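Local coordinates for protein beta sliding clamp (Borrelia burgdorferi, PDB 6DJ8) that probably encircles DNA as a ring-shaped head-to-tail homodimer and tethers DNA polymerases and other proteins to it, conferring processivity, at residues A[108-113]-A[125-131]. Residue numbers count along the deposited sequence, not the author numbering.
Sequences SKLEIM and DHLKEPT
Strands 109-113 and 126-130 form an antiparallel hairpin pair in the N-terminal domain of the clamp; the axes of these short segments approach to 4.3 Å, their directions 161° apart. The register runs from S108 opposite T131 to M113 opposite H126. S108 enters with positive phi and psi (51°/58°), and with K109 it faces N104 in a G1 beta bulge; its O accepts a hydrogen bond from T131 N (2.8 Å). K109 and P130 form a non-hydrogen-bonded pair (CA-CA 4.2 Å), as the proline, lacking an amide hydrogen, allows. L110 and E129 form a hydrogen-bonded pair, with L110 N to E129 O at 2.7 Å and E129 N to L110 O at 2.8 Å. At the non-hydrogen-bonded pair E111-K128 (CA-CA 4.7 Å), E111 (chi1 m, chi2 -112°) and H126 (chi1 t, chi2 91°) bring NE2 of H126 to OE1 of E111, a 2.7 Å hydrogen bond donated by the histidine; K128 NZ stays 4.3 Å from E111 OE1, beyond a salt bridge. I112 closes the second hydrogen-bonded pair, its N 3.0 Å from L127 O and its O 3.1 Å from L127 N, on the buried face shared with L110 and E129, which helix 83-92 covers. M113 (chi1 p) brings CE to 3.7 Å from H126 CE1.

H126, L127 and K128 also pair with an antiparallel strand of the second subunit, continuing the sheet across the dimer interface. E129 OE1 forms a salt bridge with R324 and OE2 a hydrogen bond with Y297, both of the second subunit. Backbone bonds thus fix the register, H126-E111 ties one face, and buried E129 finds its charge partner across the interface.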
loop_
_atom_site.group_PDB
_atom_site.type_symbol
_atom_site.label_atom_id
_atom_site.label_comp_id
_atom_site.label_asym_id
_atom_site.label_seq_id
_atom_site.Cartn_x
_atom_site.Cartn_y
_atom_site.Cartn_z
ATOM N N SER A 108 24.001 25.354 12.288
ATOM C CA SER A 108 22.667 24.792 12.494
ATOM C C SER A 108 22.481 23.510 11.684
ATOM O O SER A 108 21.585 23.383 10.853
ATOM C CB SER A 108 21.590 25.823 12.157
ATOM O OG SER A 108 21.560 26.854 13.133
ATOM N N LYS A 109 23.370 22.556 11.947
ATOM C CA LYS A 109 23.397 21.297 11.223
ATOM C C LYS A 109 23.790 20.168 12.159
ATOM O O LYS A 109 24.584 20.348 13.088
ATOM C CB LYS A 109 24.366 21.338 10.034
ATOM C CG LYS A 109 23.674 21.613 8.710
ATOM C CD LYS A 109 24.562 22.403 7.778
ATOM C CE LYS A 109 23.828 22.794 6.494
ATOM N NZ LYS A 109 22.701 23.742 6.744
ATOM N N LEU A 110 23.191 19.020 11.920
ATOM C CA LEU A 110 23.622 17.758 12.486
ATOM C C LEU A 110 24.481 17.083 11.425
ATOM O O LEU A 110 24.080 17.008 10.263
ATOM C CB LEU A 110 22.409 16.907 12.833
ATOM C CG LEU A 110 22.197 16.530 14.294
ATOM C CD1 LEU A 110 22.096 17.769 15.123
ATOM C CD2 LEU A 110 20.900 15.733 14.386
ATOM N N GLU A 111 25.683 16.667 11.798
ATOM C CA GLU A 111 26.569 15.955 10.892
ATOM C C GLU A 111 26.598 14.528 11.403
ATOM O O GLU A 111 26.903 14.291 12.578
ATOM C CB GLU A 111 27.966 16.569 10.880
ATOM C CG GLU A 111 27.951 18.093 10.895
ATOM C CD GLU A 111 28.460 18.703 9.609
ATOM O OE1 GLU A 111 28.805 17.942 8.679
ATOM O OE2 GLU A 111 28.519 19.947 9.528
ATOM N N ILE A 112 26.279 13.581 10.528
ATOM C CA ILE A 112 26.111 12.193 10.920
ATOM C C ILE A 112 27.086 11.350 10.119
ATOM O O ILE A 112 27.228 11.527 8.899
ATOM C CB ILE A 112 24.662 11.728 10.704
ATOM C CG1 ILE A 112 23.700 12.741 11.338
ATOM C CG2 ILE A 112 24.463 10.337 11.251
ATOM C CD1 ILE A 112 22.224 12.299 11.362
ATOM N N MET A 113 27.762 10.446 10.810
ATOM C CA MET A 113 28.711 9.546 10.195
ATOM C C MET A 113 28.561 8.215 10.901
ATOM O O MET A 113 28.043 8.143 12.024
ATOM C CB MET A 113 30.148 10.093 10.297
ATOM C CG MET A 113 30.605 10.309 11.743
ATOM S SD MET A 113 31.485 11.873 12.005
ATOM C CE MET A 113 30.209 13.041 11.520
ATOM N N ASP A 125 31.051 7.969 4.170
ATOM C CA ASP A 125 29.670 8.399 4.006
ATOM C C ASP A 125 29.316 9.436 5.070
ATOM O O ASP A 125 29.758 9.354 6.219
ATOM C CB ASP A 125 28.717 7.203 4.093
ATOM C CG ASP A 125 29.043 6.117 3.078
ATOM O OD1 ASP A 125 29.719 6.419 2.071
ATOM O OD2 ASP A 125 28.621 4.959 3.289
ATOM N N HIS A 126 28.508 10.418 4.683
ATOM C CA HIS A 126 28.273 11.577 5.524
ATOM C C HIS A 126 26.924 12.187 5.185
ATOM O O HIS A 126 26.568 12.302 4.011
ATOM C CB HIS A 126 29.390 12.614 5.335
ATOM C CG HIS A 126 29.379 13.713 6.350
ATOM N ND1 HIS A 126 30.084 13.645 7.534
ATOM C CD2 HIS A 126 28.761 14.917 6.350
ATOM C CE1 HIS A 126 29.899 14.760 8.219
ATOM N NE2 HIS A 126 29.099 15.547 7.523
ATOM N N LEU A 127 26.184 12.577 6.221
ATOM C CA LEU A 127 24.900 13.248 6.081
ATOM C C LEU A 127 24.955 14.577 6.815
ATOM O O LEU A 127 25.593 14.694 7.862
ATOM C CB LEU A 127 23.757 12.418 6.665
ATOM C CG LEU A 127 23.721 10.916 6.392
ATOM C CD1 LEU A 127 22.574 10.244 7.177
ATOM C CD2 LEU A 127 23.575 10.635 4.877
ATOM N N LYS A 128 24.277 15.581 6.270
ATOM C CA LYS A 128 24.159 16.878 6.927
ATOM C C LYS A 128 22.682 17.210 7.021
ATOM O O LYS A 128 22.013 17.349 5.991
ATOM C CB LYS A 128 24.912 17.982 6.169
ATOM C CG LYS A 128 26.414 17.808 6.149
ATOM C CD LYS A 128 27.117 19.066 5.618
ATOM C CE LYS A 128 28.630 18.888 5.605
ATOM N NZ LYS A 128 29.353 20.003 4.893
ATOM N N GLU A 129 22.185 17.343 8.249
ATOM C CA GLU A 129 20.770 17.612 8.501
ATOM C C GLU A 129 20.619 18.976 9.157
ATOM O O GLU A 129 21.072 19.170 10.304
ATOM C CB GLU A 129 20.161 16.528 9.383
ATOM C CG GLU A 129 20.027 15.161 8.701
ATOM C CD GLU A 129 18.939 15.141 7.621
ATOM O OE1 GLU A 129 18.178 16.133 7.498
ATOM O OE2 GLU A 129 18.834 14.116 6.899
ATOM N N PRO A 130 20.005 19.936 8.485
ATOM C CA PRO A 130 19.814 21.250 9.096
ATOM C C PRO A 130 18.887 21.162 10.292
ATOM O O PRO A 130 18.006 20.302 10.363
ATOM C CB PRO A 130 19.224 22.114 7.971
ATOM C CG PRO A 130 18.869 21.156 6.855
ATOM C CD PRO A 130 19.826 20.006 7.029
ATOM N N THR A 131 19.142 22.036 11.257
ATOM C CA THR A 131 18.413 22.079 12.520
ATOM C C THR A 131 17.814 23.457 12.744
ATOM O O THR A 131 18.120 24.416 12.035
ATOM C CB THR A 131 19.328 21.722 13.697
ATOM O OG1 THR A 131 20.396 22.684 13.760
ATOM C CG2 THR A 131 19.906 20.331 13.522
#